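Local coordinates for Lmo0741 protein (Listeria monocytogenes, PDB 4R1H) that probably binds DNA as a transcriptional regulator of the GntR family, through a winged helix-turn-helix domain, at residues 15-20 with 56-61. Sequence-based numbering, arbitrary orientation.
Sequences QIVHYI and YAELEE
Val17 and Leu59, whose CA atoms lie 7.2 Å apart, mark the place where helical segments 15-20 and 56-61 cross at -58°, their axes approaching to 9.9 Å. No hydrogen bond links the two; side chains alone fill the interface. Leu59 reaches between Val17 and Ile20, one helical turn apart. In one of two conformers modelled for Ile20, Leu59 CD1 rests on the Ile20 branch methyl, 3.6 Å from CG2, and is nearly as close to Ile20 CD1, whereas Leu59 CD2 meets Val17 CG1 more loosely at 4.2 Å. In that conformer CG1 anti to the carbonyl carbon (chi1 -67°) and an extended chi2 carry Ile20 CD1 to Tyr56 CE1, 3.6 Å away at the ring edge and near its plane. The extended Glu58 lays OE2 3.8 Å from Val17 CG1, and a salt bridge from OE1 to Lys14 ties its carboxylate to the first helix. The Tyr56 hydroxyl is hydrogen-bonded to the carbonyl of Leu36. In this winged helix-turn-helix domain the contact joins helix 12-25 to the C-terminal end of helix 49-61, the probable recognition helix; helix 38-45 adds Leu41 against Tyr56, and Ile65 of wing strand 65-68 packs on Tyr56 and Leu59.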
# COMPACT_ATOMS: atom_id res chain seq x y z
N GLN A 15 -6.28 12.02 -3.15
CA GLN A 15 -5.03 12.22 -2.43
C GLN A 15 -5.04 13.46 -1.54
O GLN A 15 -4.44 13.48 -0.43
CB GLN A 15 -3.85 12.29 -3.37
CG GLN A 15 -3.66 10.97 -4.07
CD GLN A 15 -2.54 11.01 -5.07
OE1 GLN A 15 -1.38 11.06 -4.67
NE2 GLN A 15 -2.87 10.98 -6.38
N ILE A 16 -5.73 14.49 -2.00
CA ILE A 16 -5.92 15.69 -1.23
C ILE A 16 -6.84 15.38 -0.07
O ILE A 16 -6.61 15.90 1.04
CB ILE A 16 -6.49 16.87 -2.05
CG1 ILE A 16 -5.64 17.19 -3.31
CG2 ILE A 16 -6.63 18.12 -1.17
CD1 ILE A 16 -4.38 17.99 -3.08
N VAL A 17 -7.91 14.62 -0.30
CA VAL A 17 -8.74 14.21 0.82
C VAL A 17 -7.86 13.52 1.89
O VAL A 17 -7.98 13.81 3.08
CB VAL A 17 -9.87 13.31 0.37
CG1 VAL A 17 -10.60 12.71 1.53
CG2 VAL A 17 -10.84 14.17 -0.46
N HIS A 18 -6.96 12.64 1.44
CA HIS A 18 -6.12 11.89 2.44
C HIS A 18 -5.17 12.79 3.17
O HIS A 18 -5.00 12.63 4.38
CB HIS A 18 -5.31 10.76 1.78
CG HIS A 18 -4.59 9.92 2.79
ND1 HIS A 18 -5.27 9.07 3.63
CD2 HIS A 18 -3.28 9.81 3.11
CE1 HIS A 18 -4.40 8.45 4.42
NE2 HIS A 18 -3.19 8.88 4.11
N TYR A 19 -4.59 13.76 2.48
CA TYR A 19 -3.72 14.75 3.07
C TYR A 19 -4.44 15.53 4.17
O TYR A 19 -3.92 15.66 5.26
CB TYR A 19 -3.23 15.72 2.00
CG TYR A 19 -2.53 16.93 2.53
CD1 TYR A 19 -1.14 16.91 2.78
CD2 TYR A 19 -3.23 18.11 2.79
CE1 TYR A 19 -0.51 18.02 3.27
CE2 TYR A 19 -2.60 19.23 3.30
CZ TYR A 19 -1.23 19.17 3.54
OH TYR A 19 -0.61 20.32 4.03
N ILE A 20 -5.66 15.99 3.88
CA ILE A 20 -6.47 16.70 4.89
C ILE A 20 -6.83 15.79 6.04
O ILE A 20 -6.75 16.20 7.20
CB ILE A 20 -7.74 17.30 4.25
CG1 ILE A 20 -7.28 18.41 3.29
CG2 ILE A 20 -8.73 17.74 5.30
CD1 ILE A 20 -8.27 18.77 2.22
N TYR A 56 -12.86 19.23 -0.87
CA TYR A 56 -13.70 19.90 0.13
C TYR A 56 -15.15 19.42 0.05
O TYR A 56 -15.77 19.15 1.07
CB TYR A 56 -13.56 21.40 0.02
CG TYR A 56 -12.34 21.99 0.66
CD1 TYR A 56 -11.35 21.19 1.23
CD2 TYR A 56 -12.20 23.38 0.78
CE1 TYR A 56 -10.28 21.77 1.91
CE2 TYR A 56 -11.15 23.96 1.46
CZ TYR A 56 -10.18 23.16 2.04
OH TYR A 56 -9.12 23.77 2.69
N ALA A 57 -15.71 19.24 -1.16
CA ALA A 57 -17.04 18.65 -1.29
C ALA A 57 -17.20 17.29 -0.68
O ALA A 57 -18.18 17.04 0.02
CB ALA A 57 -17.49 18.60 -2.76
N GLU A 58 -16.24 16.41 -0.90
CA GLU A 58 -16.29 15.10 -0.36
C GLU A 58 -16.19 15.18 1.18
O GLU A 58 -16.95 14.50 1.88
CB GLU A 58 -15.18 14.21 -0.92
CG GLU A 58 -15.21 12.83 -0.29
CD GLU A 58 -14.32 11.83 -0.97
OE1 GLU A 58 -14.49 11.71 -2.21
OE2 GLU A 58 -13.56 11.16 -0.23
N LEU A 59 -15.33 16.03 1.66
CA LEU A 59 -15.21 16.22 3.13
C LEU A 59 -16.52 16.76 3.77
O LEU A 59 -16.90 16.41 4.95
CB LEU A 59 -14.01 17.12 3.39
CG LEU A 59 -12.65 16.51 3.16
CD1 LEU A 59 -11.65 17.60 3.19
CD2 LEU A 59 -12.32 15.42 4.17
N GLU A 60 -17.20 17.61 3.04
CA GLU A 60 -18.48 18.14 3.54
C GLU A 60 -19.55 17.07 3.49
O GLU A 60 -20.34 16.89 4.48
CB GLU A 60 -18.85 19.44 2.78
CG GLU A 60 -19.90 20.28 3.48
CD GLU A 60 -20.00 21.72 2.96
OE1 GLU A 60 -19.14 22.16 2.15
OE2 GLU A 60 -20.96 22.39 3.36
N GLU A 61 -19.60 16.30 2.41
CA GLU A 61 -20.60 15.22 2.29
C GLU A 61 -20.44 14.19 3.40
O GLU A 61 -21.44 13.62 3.86
CB GLU A 61 -20.53 14.50 0.92
CG GLU A 61 -21.56 13.39 0.67
CD GLU A 61 -22.89 13.88 0.11
OE1 GLU A 61 -22.95 15.03 -0.40
OE2 GLU A 61 -23.89 13.12 0.15